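Local structure of glycosyl hydrolase, family 8 (Clostridium perfringens, 3REN) at residues 26-30 and 338-342; 39-45 and 57-61; 66-70 and 118-123. The protein probably hydrolyses alpha-1,4-glucosidic bonds in starch-like glucans, acting as an alpha-amylase built on an (alpha/alpha)6 barrel. All blocks are in the same frame, centred on the assembly; numbering follows the deposited sequence.

How the interactions relate
The three contacts illustrate how an (alpha/alpha)6 barrel is closed, entered and continued. Interaction 1 joins helix 21-33, the first in the chain, to helix 335-346, the last, and so spans the sequence that holds the other two. Interaction 2 brings together segments 39-45 and 57-61, which carry the short strands 40-41 and 60-61, just before helix 62-74, and interaction 3 sets that helix beside helix 113-130. Their centres are about 13 Å (1 and 2), 16 Å (1 and 3) and 17 Å (2 and 3) apart. Selenomethionine M68 of helix 62-74, on segment 66-70 but outside its contact with 118-123, packs against I30, L339 and I41, making that helix the common neighbour of the chain's beginning and end.

Interaction 1 (26-30 and 338-342); sequences LFDFI and NLNAL
L26 on helix 21-33 and L342 on helix 335-346 meet where the first and last helices of an (alpha/alpha)6 barrel come together, a worked example of ring closure by the two ends of a chain. The segments run roughly antiparallel, at 149°, with their axes 10.2 Å apart at the closest, a spacing filled mainly by leucine and isoleucine side chains, with one asparagine and the rings of F27 and F29 at its borders. L26 supplies the leading wedge. With CG swung anti to the backbone N (chi1 176°), its two methyls go to different places. L26 CD2 settles on the backbone of the facing helix, 3.4 Å from L342 N and next to N338 O, thus lying over the helical hydrogen bond that joins those two atoms; A341 CB flanks the same methyl at 3.6 Å. L26 CD1 instead turns to the amide of N338, 3.5 Å from N338 OD1.

That amide is polar but buried, and its needs are met outside the contact: OD1 accepts from F325 N, while ND2 donates to Y334 O. The ring of F29 borders it, F29 CE2 lying 3.6 Å from N338 OD1, with ring and amide planes inclined by 43°. L342 answers from the other helix by dividing its methyls: L342 CD2 comes 3.9 Å from I30 CD1 and reaches the edge of the F27 ring, whereas L342 CD1 sits 4.0 Å from F27 CB.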
ATOM      1  N   LEU A  26       3.278 -14.166  11.022  1.00 11.07           N
ATOM      2  CA  LEU A  26       2.404 -13.496  10.093  1.00 11.70           C
ATOM      3  C   LEU A  26       2.604 -14.038   8.640  1.00 11.41           C
ATOM      4  O   LEU A  26       1.638 -14.299   7.907  1.00 11.07           O
ATOM      5  CB  LEU A  26       2.559 -11.977  10.195  1.00 11.38           C
ATOM      6  CG  LEU A  26       1.759 -11.133   9.180  1.00 12.36           C
ATOM      7  CD1 LEU A  26       0.220 -11.434   9.196  1.00 10.22           C
ATOM      8  CD2 LEU A  26       2.009  -9.688   9.492  1.00 11.37           C
ATOM      9  N   PHE A  27       3.848 -14.204   8.236  1.00 11.88           N
ATOM     10  CA  PHE A  27       4.117 -14.816   6.915  1.00 12.75           C
ATOM     11  C   PHE A  27       3.515 -16.225   6.836  1.00 12.80           C
ATOM     12  O   PHE A  27       2.876 -16.592   5.818  1.00 12.56           O
ATOM     13  CB  PHE A  27       5.621 -14.891   6.625  1.00 11.97           C
ATOM     14  CG  PHE A  27       5.920 -15.471   5.272  1.00 14.86           C
ATOM     15  CD1 PHE A  27       5.934 -14.641   4.145  1.00 15.34           C
ATOM     16  CD2 PHE A  27       6.126 -16.837   5.115  1.00 12.18           C
ATOM     17  CE1 PHE A  27       6.159 -15.171   2.870  1.00 17.35           C
ATOM     18  CE2 PHE A  27       6.345 -17.374   3.847  1.00 17.90           C
ATOM     19  CZ  PHE A  27       6.370 -16.532   2.721  1.00 18.73           C
ATOM     20  N   ASP A  28       3.681 -16.993   7.912  1.00 12.29           N
ATOM     21  CA  ASP A  28       3.102 -18.358   7.985  1.00 13.51           C
ATOM     22  C   ASP A  28       1.580 -18.329   7.826  1.00 12.46           C
ATOM     23  O   ASP A  28       1.005 -19.187   7.160  1.00 13.26           O
ATOM     24  CB  ASP A  28       3.424 -19.076   9.305  1.00 13.21           C
ATOM     25  CG  ASP A  28       4.880 -19.625   9.373  1.00 19.25           C
ATOM     26  OD1 ASP A  28       5.638 -19.578   8.361  1.00 20.40           O
ATOM     27  OD2 ASP A  28       5.274 -20.061  10.495  1.00 22.66           O
ATOM     28  N   PHE A  29       0.923 -17.389   8.479  1.00 12.36           N
ATOM     29  CA  PHE A  29      -0.543 -17.249   8.331  1.00 12.63           C
ATOM     30  C   PHE A  29      -0.912 -16.901   6.885  1.00 12.40           C
ATOM     31  O   PHE A  29      -1.842 -17.498   6.320  1.00 11.61           O
ATOM     32  CB  PHE A  29      -1.086 -16.158   9.264  1.00 12.87           C
ATOM     33  CG  PHE A  29      -2.517 -15.810   9.004  1.00 13.80           C
ATOM     34  CD1 PHE A  29      -3.525 -16.735   9.299  1.00 12.03           C
ATOM     35  CD2 PHE A  29      -2.853 -14.567   8.475  1.00 10.12           C
ATOM     36  CE1 PHE A  29      -4.863 -16.440   9.042  1.00 14.90           C
ATOM     37  CE2 PHE A  29      -4.199 -14.252   8.230  1.00 12.11           C
ATOM     38  CZ  PHE A  29      -5.206 -15.206   8.489  1.00 10.21           C
ATOM     39  N   ILE A  30      -0.209 -15.928   6.308  1.00 11.73           N
ATOM     40  CA  ILE A  30      -0.505 -15.499   4.930  1.00 12.05           C
ATOM     41  C   ILE A  30      -0.229 -16.637   3.950  1.00 12.61           C
ATOM     42  O   ILE A  30      -1.049 -16.937   3.093  1.00 12.72           O
ATOM     43  CB  ILE A  30       0.294 -14.217   4.476  1.00 11.49           C
ATOM     44  CG1 ILE A  30      -0.160 -12.956   5.226  1.00 11.61           C
ATOM     45  CG2 ILE A  30       0.133 -13.976   2.962  1.00 10.69           C
ATOM     46  CD1 ILE A  30       0.941 -11.881   5.320  1.00 10.19           C
ATOM     47  N   ASN A 338      -3.084  -7.459   6.659  1.00 14.28           N
ATOM     48  CA  ASN A 338      -2.067  -8.453   6.934  1.00 13.73           C
ATOM     49  C   ASN A 338      -0.759  -8.223   6.173  1.00 13.00           C
ATOM     50  O   ASN A 338       0.328  -8.321   6.760  1.00 11.96           O
ATOM     51  CB  ASN A 338      -2.624  -9.866   6.724  1.00 13.04           C
ATOM     52  CG  ASN A 338      -3.596 -10.253   7.829  1.00 13.25           C
ATOM     53  OD1 ASN A 338      -3.188 -10.836   8.818  1.00 10.02           O
ATOM     54  ND2 ASN A 338      -4.885  -9.880   7.682  1.00  9.24           N
ATOM     55  N   LEU A 339      -0.866  -7.889   4.885  1.00 12.18           N
ATOM     56  CA  LEU A 339       0.332  -7.609   4.079  1.00 12.21           C
ATOM     57  C   LEU A 339       1.065  -6.327   4.501  1.00 12.61           C
ATOM     58  O   LEU A 339       2.323  -6.275   4.482  1.00 10.96           O
ATOM     59  CB  LEU A 339      -0.014  -7.577   2.586  1.00 11.96           C
ATOM     60  CG  LEU A 339      -0.387  -8.942   2.031  1.00 10.80           C
ATOM     61  CD1 LEU A 339      -1.285  -8.731   0.768  1.00  9.43           C
ATOM     62  CD2 LEU A 339       0.929  -9.798   1.761  1.00 10.83           C
ATOM     63  N   ASN A 340       0.302  -5.292   4.866  1.00 11.24           N
ATOM     64  CA  ASN A 340       0.935  -4.042   5.308  1.00 11.88           C
ATOM     65  C   ASN A 340       1.668  -4.295   6.629  1.00 11.47           C
ATOM     66  O   ASN A 340       2.817  -3.868   6.797  1.00 10.75           O
ATOM     67  CB  ASN A 340      -0.092  -2.906   5.429  1.00 11.92           C
ATOM     68  CG  ASN A 340      -0.428  -2.278   4.080  1.00 14.67           C
ATOM     69  OD1 ASN A 340       0.449  -2.132   3.230  1.00 18.28           O
ATOM     70  ND2 ASN A 340      -1.691  -1.911   3.877  1.00 16.61           N
ATOM     71  N   ALA A 341       1.036  -5.069   7.516  1.00 10.43           N
ATOM     72  CA  ALA A 341       1.675  -5.471   8.788  1.00 11.30           C
ATOM     73  C   ALA A 341       2.956  -6.267   8.545  1.00 10.34           C
ATOM     74  O   ALA A 341       3.921  -6.126   9.284  1.00 12.73           O
ATOM     75  CB  ALA A 341       0.711  -6.306   9.643  1.00  9.23           C
ATOM     76  N   LEU A 342       2.957  -7.112   7.518  1.00 10.90           N
ATOM     77  CA  LEU A 342       4.154  -7.892   7.197  1.00 11.00           C
ATOM     78  C   LEU A 342       5.302  -6.980   6.785  1.00 11.48           C
ATOM     79  O   LEU A 342       6.422  -7.127   7.270  1.00 12.21           O
ATOM     80  CB  LEU A 342       3.820  -8.988   6.154  1.00 11.28           C
ATOM     81  CG  LEU A 342       4.943  -9.924   5.750  1.00 11.06           C
ATOM     82  CD1 LEU A 342       5.285 -10.876   6.888  1.00  9.62           C
ATOM     83  CD2 LEU A 342       4.556 -10.692   4.475  1.00 13.46           C
TER

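Interaction 2 (39-45 and 57-61); sequences YGIYTNY and GHSVL
The loop that leads into helix 62-74 of the barrel is knitted together here by Y42 and H58, whose rings stack face to face. A classic beta bulge, Y39 and G40 opposite K36, lies at one end of the contact, and L61 holds the N-cap position of the helix at the other. The stacked rings are 3.6 Å apart between centroids and only 9° from parallel, with H58 CG above the middle of the tyrosine. Next to the stack, the H58 backbone carbonyl is gripped by a second tyrosine, Y39: Y39 OH donates to H58 O at 2.6 Å, approaching in the carbonyl plane, and it also pairs with G104 N. With Y39 CG anti to its own backbone N, the ring is carried across to H58 O and also offers a face to V60, whose CG2 sits 3.7 Å from the Y39 ring centroid in a CH-pi contact.

The backbones also pair directly. N44 N donates to G57 O at 2.8 Å along a nearly straight path onto a lone pair, and T43 N donates to S59 O at 3.1 Å with a more bent geometry. Farther along, one water ties the segments: it donates to I41 O at 2.7 Å, accepts from L61 N at 2.8 Å, and is also hydrogen-bonded to T43 OG1.

The imidazole of H58 is held in two ways. H58 NE2 donates to Y45 O at 3.0 Å with an N-H...O angle of 172°; the oxygen lies in the imidazole plane, although the donor stands 63° out of the carbonyl plane. The stack against Y42 holds the imidazole flat, and the in-plane bond to Y45 O fixes where its NE2 edge points, so that a single side chain pins the loop to both Y42 and Y45.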
ATOM      1  N   TYR A  39      -1.706 -19.798  -7.378  1.00 14.70           N
ATOM      2  CA  TYR A  39      -2.903 -19.016  -7.664  1.00 13.02           C
ATOM      3  C   TYR A  39      -2.741 -17.606  -7.124  1.00 11.98           C
ATOM      4  O   TYR A  39      -2.929 -16.645  -7.880  1.00 11.62           O
ATOM      5  CB  TYR A  39      -4.135 -19.687  -7.053  1.00 12.71           C
ATOM      6  CG  TYR A  39      -5.405 -18.849  -7.123  1.00 11.79           C
ATOM      7  CD1 TYR A  39      -5.993 -18.530  -8.356  1.00 13.04           C
ATOM      8  CD2 TYR A  39      -6.054 -18.428  -5.954  1.00 15.14           C
ATOM      9  CE1 TYR A  39      -7.184 -17.786  -8.423  1.00 15.44           C
ATOM     10  CE2 TYR A  39      -7.241 -17.679  -6.007  1.00 14.04           C
ATOM     11  CZ  TYR A  39      -7.797 -17.365  -7.247  1.00 16.71           C
ATOM     12  OH  TYR A  39      -8.951 -16.615  -7.313  1.00 18.44           O
ATOM     13  N   GLY A  40      -2.401 -17.488  -5.827  1.00 10.98           N
ATOM     14  CA  GLY A  40      -2.093 -16.190  -5.230  1.00 11.44           C
ATOM     15  C   GLY A  40      -2.626 -15.978  -3.830  1.00 11.63           C
ATOM     16  O   GLY A  40      -3.102 -16.913  -3.167  1.00 11.33           O
ATOM     17  N   ILE A  41      -2.570 -14.730  -3.383  1.00 11.54           N
ATOM     18  CA  ILE A  41      -3.036 -14.383  -2.030  1.00 10.79           C
ATOM     19  C   ILE A  41      -4.522 -13.982  -2.069  1.00 10.96           C
ATOM     20  O   ILE A  41      -4.909 -13.058  -2.774  1.00 11.71           O
ATOM     21  CB  ILE A  41      -2.198 -13.245  -1.454  1.00 10.42           C
ATOM     22  CG1 ILE A  41      -0.723 -13.663  -1.491  1.00 12.53           C
ATOM     23  CG2 ILE A  41      -2.726 -12.823  -0.075  1.00  7.36           C
ATOM     24  CD1 ILE A  41       0.245 -12.530  -1.357  1.00 10.92           C
ATOM     25  N   TYR A  42      -5.335 -14.660  -1.282  1.00 10.75           N
ATOM     26  CA  TYR A  42      -6.760 -14.401  -1.218  1.00 11.61           C
ATOM     27  C   TYR A  42      -6.969 -13.027  -0.585  1.00 11.84           C
ATOM     28  O   TYR A  42      -6.200 -12.636   0.286  1.00 12.05           O
ATOM     29  CB  TYR A  42      -7.408 -15.402  -0.249  1.00 10.81           C
ATOM     30  CG  TYR A  42      -7.429 -16.851  -0.664  1.00 12.57           C
ATOM     31  CD1 TYR A  42      -7.406 -17.221  -2.014  1.00 13.62           C
ATOM     32  CD2 TYR A  42      -7.536 -17.857   0.303  1.00 14.35           C
ATOM     33  CE1 TYR A  42      -7.448 -18.588  -2.394  1.00 14.32           C
ATOM     34  CE2 TYR A  42      -7.601 -19.218  -0.050  1.00 12.80           C
ATOM     35  CZ  TYR A  42      -7.556 -19.565  -1.396  1.00 14.42           C
ATOM     36  OH  TYR A  42      -7.640 -20.869  -1.746  1.00 14.08           O
ATOM     37  N   THR A  43      -8.025 -12.355  -0.993  1.00 11.31           N
ATOM     38  CA  THR A  43      -8.439 -11.062  -0.430  1.00 12.15           C
ATOM     39  C   THR A  43      -8.976 -11.177   1.003  1.00 11.48           C
ATOM     40  O   THR A  43      -8.689 -10.326   1.836  1.00 11.64           O
ATOM     41  CB  THR A  43      -9.491 -10.438  -1.351  1.00 10.81           C
ATOM     42  OG1 THR A  43      -8.926 -10.368  -2.669  1.00 13.16           O
ATOM     43  CG2 THR A  43      -9.908  -9.039  -0.847  1.00 10.08           C
ATOM     44  N   ASN A  44      -9.755 -12.221   1.267  1.00 11.75           N
ATOM     45  CA  ASN A  44     -10.262 -12.544   2.593  1.00 12.13           C
ATOM     46  C   ASN A  44     -10.010 -14.014   2.967  1.00 13.42           C
ATOM     47  O   ASN A  44      -9.775 -14.888   2.050  1.00 13.01           O
ATOM     48  CB  ASN A  44     -11.775 -12.280   2.652  1.00 12.36           C
ATOM     49  CG  ASN A  44     -12.140 -10.885   2.240  1.00 13.72           C
ATOM     50  OD1 ASN A  44     -12.783 -10.702   1.240  1.00 16.16           O
ATOM     51  ND2 ASN A  44     -11.712  -9.894   2.996  1.00 13.96           N
ATOM     52  N   TYR A  45     -10.099 -14.316   4.274  1.00 12.20           N
ATOM     53  CA  TYR A  45      -9.844 -15.674   4.749  1.00 13.16           C
ATOM     54  C   TYR A  45     -10.946 -16.629   4.279  1.00 14.03           C
ATOM     55  O   TYR A  45     -10.691 -17.802   3.966  1.00 12.67           O
ATOM     56  CB  TYR A  45      -9.687 -15.688   6.288  1.00 13.93           C
ATOM     57  CG  TYR A  45      -9.525 -17.044   6.889  1.00 10.65           C
ATOM     58  CD1 TYR A  45      -8.366 -17.794   6.678  1.00 14.05           C
ATOM     59  CD2 TYR A  45     -10.528 -17.607   7.632  1.00 11.80           C
ATOM     60  CE1 TYR A  45      -8.219 -19.072   7.209  1.00 13.96           C
ATOM     61  CE2 TYR A  45     -10.387 -18.896   8.184  1.00 12.93           C
ATOM     62  CZ  TYR A  45      -9.236 -19.606   7.972  1.00 14.07           C
ATOM     63  OH  TYR A  45      -9.084 -20.877   8.508  1.00 16.08           O
ATOM     64  N   GLY A  57     -14.258 -13.532  -1.607  1.00 17.08           N
ATOM     65  CA  GLY A  57     -13.127 -13.485  -0.673  1.00 14.89           C
ATOM     66  C   GLY A  57     -11.874 -14.144  -1.253  1.00 14.83           C
ATOM     67  O   GLY A  57     -10.753 -13.752  -0.893  1.00 13.24           O
ATOM     68  N   HIS A  58     -12.050 -15.164  -2.124  1.00 13.68           N
ATOM     69  CA  HIS A  58     -10.905 -15.907  -2.694  1.00 14.25           C
ATOM     70  C   HIS A  58     -10.526 -15.493  -4.103  1.00 14.36           C
ATOM     71  O   HIS A  58      -9.877 -16.252  -4.864  1.00 15.13           O
ATOM     72  CB  HIS A  58     -11.074 -17.431  -2.588  1.00 14.52           C
ATOM     73  CG  HIS A  58     -10.990 -17.933  -1.171  1.00 15.19           C
ATOM     74  ND1 HIS A  58     -11.161 -19.263  -0.828  1.00 15.01           N
ATOM     75  CD2 HIS A  58     -10.803 -17.265  -0.005  1.00 12.83           C
ATOM     76  CE1 HIS A  58     -11.049 -19.393   0.487  1.00 14.94           C
ATOM     77  NE2 HIS A  58     -10.843 -18.192   1.011  1.00 14.76           N
ATOM     78  N   SER A  59     -10.907 -14.271  -4.433  1.00 13.63           N
ATOM     79  CA  SER A  59     -10.309 -13.563  -5.542  1.00 13.82           C
ATOM     80  C   SER A  59      -8.899 -13.144  -5.131  1.00 12.76           C
ATOM     81  O   SER A  59      -8.567 -13.158  -3.936  1.00 13.79           O
ATOM     82  CB  SER A  59     -11.138 -12.339  -5.907  1.00 13.87           C
ATOM     83  OG  SER A  59     -11.117 -11.426  -4.832  1.00 18.23           O
ATOM     84  N   VAL A  60      -8.080 -12.782  -6.117  1.00 11.14           N
ATOM     85  CA  VAL A  60      -6.704 -12.356  -5.881  1.00 10.56           C
ATOM     86  C   VAL A  60      -6.558 -10.955  -6.428  1.00 10.40           C
ATOM     87  O   VAL A  60      -6.784 -10.732  -7.609  1.00 10.83           O
ATOM     88  CB  VAL A  60      -5.727 -13.253  -6.647  1.00 10.42           C
ATOM     89  CG1 VAL A  60      -4.290 -12.656  -6.658  1.00  9.95           C
ATOM     90  CG2 VAL A  60      -5.733 -14.651  -6.077  1.00  8.90           C
ATOM     91  N   LEU A  61      -6.156 -10.022  -5.586  1.00 10.82           N
ATOM     92  CA  LEU A  61      -5.916  -8.651  -6.044  1.00  9.84           C
ATOM     93  C   LEU A  61      -4.454  -8.452  -6.509  1.00 10.77           C
ATOM     94  O   LEU A  61      -3.515  -8.998  -5.875  1.00  9.75           O
ATOM     95  CB  LEU A  61      -6.198  -7.711  -4.885  1.00  9.35           C
ATOM     96  CG  LEU A  61      -7.662  -7.608  -4.444  1.00 10.83           C
ATOM     97  CD1 LEU A  61      -7.801  -6.811  -3.131  1.00 11.60           C
ATOM     98  CD2 LEU A  61      -8.525  -6.966  -5.547  1.00 14.29           C
TER
HETATM   99  O   HOH W   1      -6.084 -10.677  -2.875  1.00 14.58           O

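Interaction 3 (66-70 and 118-123); sequences GLMML and RIIKAL
The guanidinium of R118 is the flat group of this contact, and L67 CD2 approaches it at a slant, 3.7 Å from R118 NE. Farther along the group, R118 NH1 forms a salt bridge with D115 on its own helix, so the charged end is anchored while the aliphatic part does the packing. An anti chi1 (-170°) and an extended chi2 bring R118 CG to 3.6 Å from L70 CD1 and R118 CD to 3.7 Å from L67 N, over the start of the 66-70 segment; the bend at chi3 (-66°) then turns NE to the leucine methyl. G66 presents bare backbone to the same area: G66 CA stands 3.9 Å from I119 CG1, so helix 113-130 can come in close at this point.

One turn farther on, A122 plays the corresponding part from the other helix. The small A122 CB fits between two larger neighbours, 3.8 Å from M69 CB and equally close to L70 CD2. The CE of selenomethionine M69 reaches L123 CG at 4.0 Å, while F81 and V88 of helix 78-89 touch the same side chain. On the more open side, K121 brings its aliphatic chain near L70 and sends its amine to a salt bridge with E243.

Glycine on one helix and alanine on the other allow an axial approach of 8.8 Å, and the segments run nearly parallel, at 21°. Such near-parallel neighbours, with helices 78-89 and 133-150 packed against them, are consistent with adjacent inner helices of an (alpha/alpha)6 barrel, as in glycoside hydrolase family 8.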
ATOM      1  N   GLY A  66       1.384  -7.249  -5.524  1.00 10.75           N
ATOM      2  CA  GLY A  66       2.373  -6.178  -5.514  1.00 10.44           C
ATOM      3  C   GLY A  66       2.983  -6.010  -4.140  1.00 10.42           C
ATOM      4  O   GLY A  66       4.183  -5.822  -4.025  1.00 10.52           O
ATOM      5  N   LEU A  67       2.161  -6.073  -3.095  1.00 10.23           N
ATOM      6  CA  LEU A  67       2.660  -5.996  -1.718  1.00 10.92           C
ATOM      7  C   LEU A  67       3.637  -7.121  -1.394  1.00 10.47           C
ATOM      8  O   LEU A  67       4.677  -6.895  -0.793  1.00  9.87           O
ATOM      9  CB  LEU A  67       1.497  -5.938  -0.695  1.00 10.72           C
ATOM     10  CG  LEU A  67       0.704  -4.596  -0.681  1.00 11.79           C
ATOM     11  CD1 LEU A  67      -0.636  -4.680   0.136  1.00  9.02           C
ATOM     12  CD2 LEU A  67       1.582  -3.459  -0.161  1.00  7.02           C
HETATM   13  N   MSE A  68       3.298  -8.337  -1.809  1.00 10.80           N
HETATM   14  CA  MSE A  68       4.109  -9.510  -1.516  1.00 11.20           C
HETATM   15  C   MSE A  68       5.438  -9.448  -2.298  1.00 10.97           C
HETATM   16  O   MSE A  68       6.473  -9.833  -1.779  1.00 10.97           O
HETATM   17  CB  MSE A  68       3.318 -10.804  -1.813  1.00 11.46           C
HETATM   18  CG  MSE A  68       4.094 -12.106  -1.521  1.00 15.15           C
HETATM   19 SE   MSE A  68       4.855 -12.206   0.315  1.00 16.63          SE
HETATM   20  CE  MSE A  68       3.296 -12.809   1.293  1.00 17.47           C
HETATM   21  N   MSE A  69       5.388  -8.964  -3.537  1.00  9.86           N
HETATM   22  CA  MSE A  69       6.606  -8.659  -4.295  1.00 10.34           C
HETATM   23  C   MSE A  69       7.501  -7.640  -3.613  1.00 10.65           C
HETATM   24  O   MSE A  69       8.715  -7.825  -3.586  1.00 10.44           O
HETATM   25  CB  MSE A  69       6.261  -8.174  -5.704  1.00  9.53           C
HETATM   26  CG  MSE A  69       5.704  -9.338  -6.612  1.00 10.96           C
HETATM   27 SE   MSE A  69       4.856  -8.639  -8.283  1.00 13.12          SE
HETATM   28  CE  MSE A  69       6.427  -7.996  -9.198  1.00 13.62           C
ATOM     29  N   LEU A  70       6.920  -6.562  -3.068  1.00  9.88           N
ATOM     30  CA  LEU A  70       7.756  -5.617  -2.319  1.00 10.84           C
ATOM     31  C   LEU A  70       8.444  -6.250  -1.105  1.00 11.31           C
ATOM     32  O   LEU A  70       9.657  -6.013  -0.845  1.00 10.27           O
ATOM     33  CB  LEU A  70       6.968  -4.399  -1.872  1.00 10.98           C
ATOM     34  CG  LEU A  70       6.569  -3.434  -2.981  1.00 12.57           C
ATOM     35  CD1 LEU A  70       5.618  -2.371  -2.379  1.00 14.98           C
ATOM     36  CD2 LEU A  70       7.854  -2.748  -3.469  1.00 15.38           C
ATOM     37  N   ARG A 118       2.783   0.262  -7.867  1.00 10.92           N
ATOM     38  CA  ARG A 118       3.371  -0.579  -6.825  1.00 11.28           C
ATOM     39  C   ARG A 118       4.183  -1.734  -7.429  1.00 11.85           C
ATOM     40  O   ARG A 118       5.242  -2.103  -6.904  1.00 13.74           O
ATOM     41  CB  ARG A 118       2.303  -1.167  -5.924  1.00 11.14           C
ATOM     42  CG  ARG A 118       2.851  -1.849  -4.670  1.00 12.88           C
ATOM     43  CD  ARG A 118       1.764  -2.513  -3.840  1.00 15.14           C
ATOM     44  NE  ARG A 118       0.810  -1.564  -3.235  1.00 14.98           N
ATOM     45  CZ  ARG A 118      -0.420  -1.315  -3.689  1.00 16.50           C
ATOM     46  NH1 ARG A 118      -0.883  -1.889  -4.795  1.00 15.15           N
ATOM     47  NH2 ARG A 118      -1.200  -0.458  -3.039  1.00 17.12           N
ATOM     48  N   ILE A 119       3.659  -2.324  -8.494  1.00 10.96           N
ATOM     49  CA  ILE A 119       4.323  -3.394  -9.237  1.00 10.60           C
ATOM     50  C   ILE A 119       5.558  -2.918 -10.007  1.00 11.28           C
ATOM     51  O   ILE A 119       6.599  -3.590 -10.007  1.00 12.30           O
ATOM     52  CB  ILE A 119       3.288  -4.135 -10.121  1.00 10.83           C
ATOM     53  CG1 ILE A 119       2.402  -4.972  -9.178  1.00  8.12           C
ATOM     54  CG2 ILE A 119       4.017  -5.089 -11.166  1.00 10.30           C
ATOM     55  CD1 ILE A 119       1.135  -5.551  -9.754  1.00 11.85           C
ATOM     56  N   ILE A 120       5.466  -1.749 -10.633  1.00 11.47           N
ATOM     57  CA  ILE A 120       6.613  -1.153 -11.275  1.00 11.63           C
ATOM     58  C   ILE A 120       7.713  -0.939 -10.239  1.00 12.36           C
ATOM     59  O   ILE A 120       8.857  -1.244 -10.512  1.00 12.58           O
ATOM     60  CB  ILE A 120       6.247   0.167 -11.976  1.00 12.17           C
ATOM     61  CG1 ILE A 120       5.506  -0.118 -13.278  1.00 10.14           C
ATOM     62  CG2 ILE A 120       7.517   0.988 -12.283  1.00 11.98           C
ATOM     63  CD1 ILE A 120       4.388   0.938 -13.587  1.00 12.60           C
ATOM     64  N   LYS A 121       7.360  -0.424  -9.054  1.00 12.09           N
ATOM     65  CA  LYS A 121       8.340  -0.165  -8.008  1.00 11.68           C
ATOM     66  C   LYS A 121       9.029  -1.460  -7.581  1.00 11.42           C
ATOM     67  O   LYS A 121      10.252  -1.503  -7.522  1.00 13.48           O
ATOM     68  CB  LYS A 121       7.681   0.486  -6.780  1.00 13.43           C
ATOM     69  CG  LYS A 121       8.685   0.882  -5.668  1.00 14.54           C
ATOM     70  CD  LYS A 121       7.906   1.361  -4.413  1.00 23.03           C
ATOM     71  CE  LYS A 121       8.822   2.164  -3.483  1.00 29.30           C
ATOM     72  NZ  LYS A 121       8.232   2.469  -2.098  1.00 33.44           N
ATOM     73  N   ALA A 122       8.267  -2.524  -7.321  1.00 10.69           N
ATOM     74  CA  ALA A 122       8.851  -3.828  -6.954  1.00 10.40           C
ATOM     75  C   ALA A 122       9.788  -4.362  -8.040  1.00 10.53           C
ATOM     76  O   ALA A 122      10.859  -4.902  -7.745  1.00 11.35           O
ATOM     77  CB  ALA A 122       7.757  -4.844  -6.685  1.00  9.45           C
ATOM     78  N   LEU A 123       9.388  -4.198  -9.289  1.00 10.71           N
ATOM     79  CA  LEU A 123      10.210  -4.618 -10.443  1.00 11.61           C
ATOM     80  C   LEU A 123      11.508  -3.818 -10.587  1.00 12.44           C
ATOM     81  O   LEU A 123      12.584  -4.396 -10.815  1.00 13.17           O
ATOM     82  CB  LEU A 123       9.389  -4.593 -11.729  1.00 10.81           C
ATOM     83  CG  LEU A 123       8.351  -5.714 -11.862  1.00 12.80           C
ATOM     84  CD1 LEU A 123       7.401  -5.383 -13.000  1.00 14.16           C
ATOM     85  CD2 LEU A 123       9.035  -7.073 -12.102  1.00 14.55           C
TER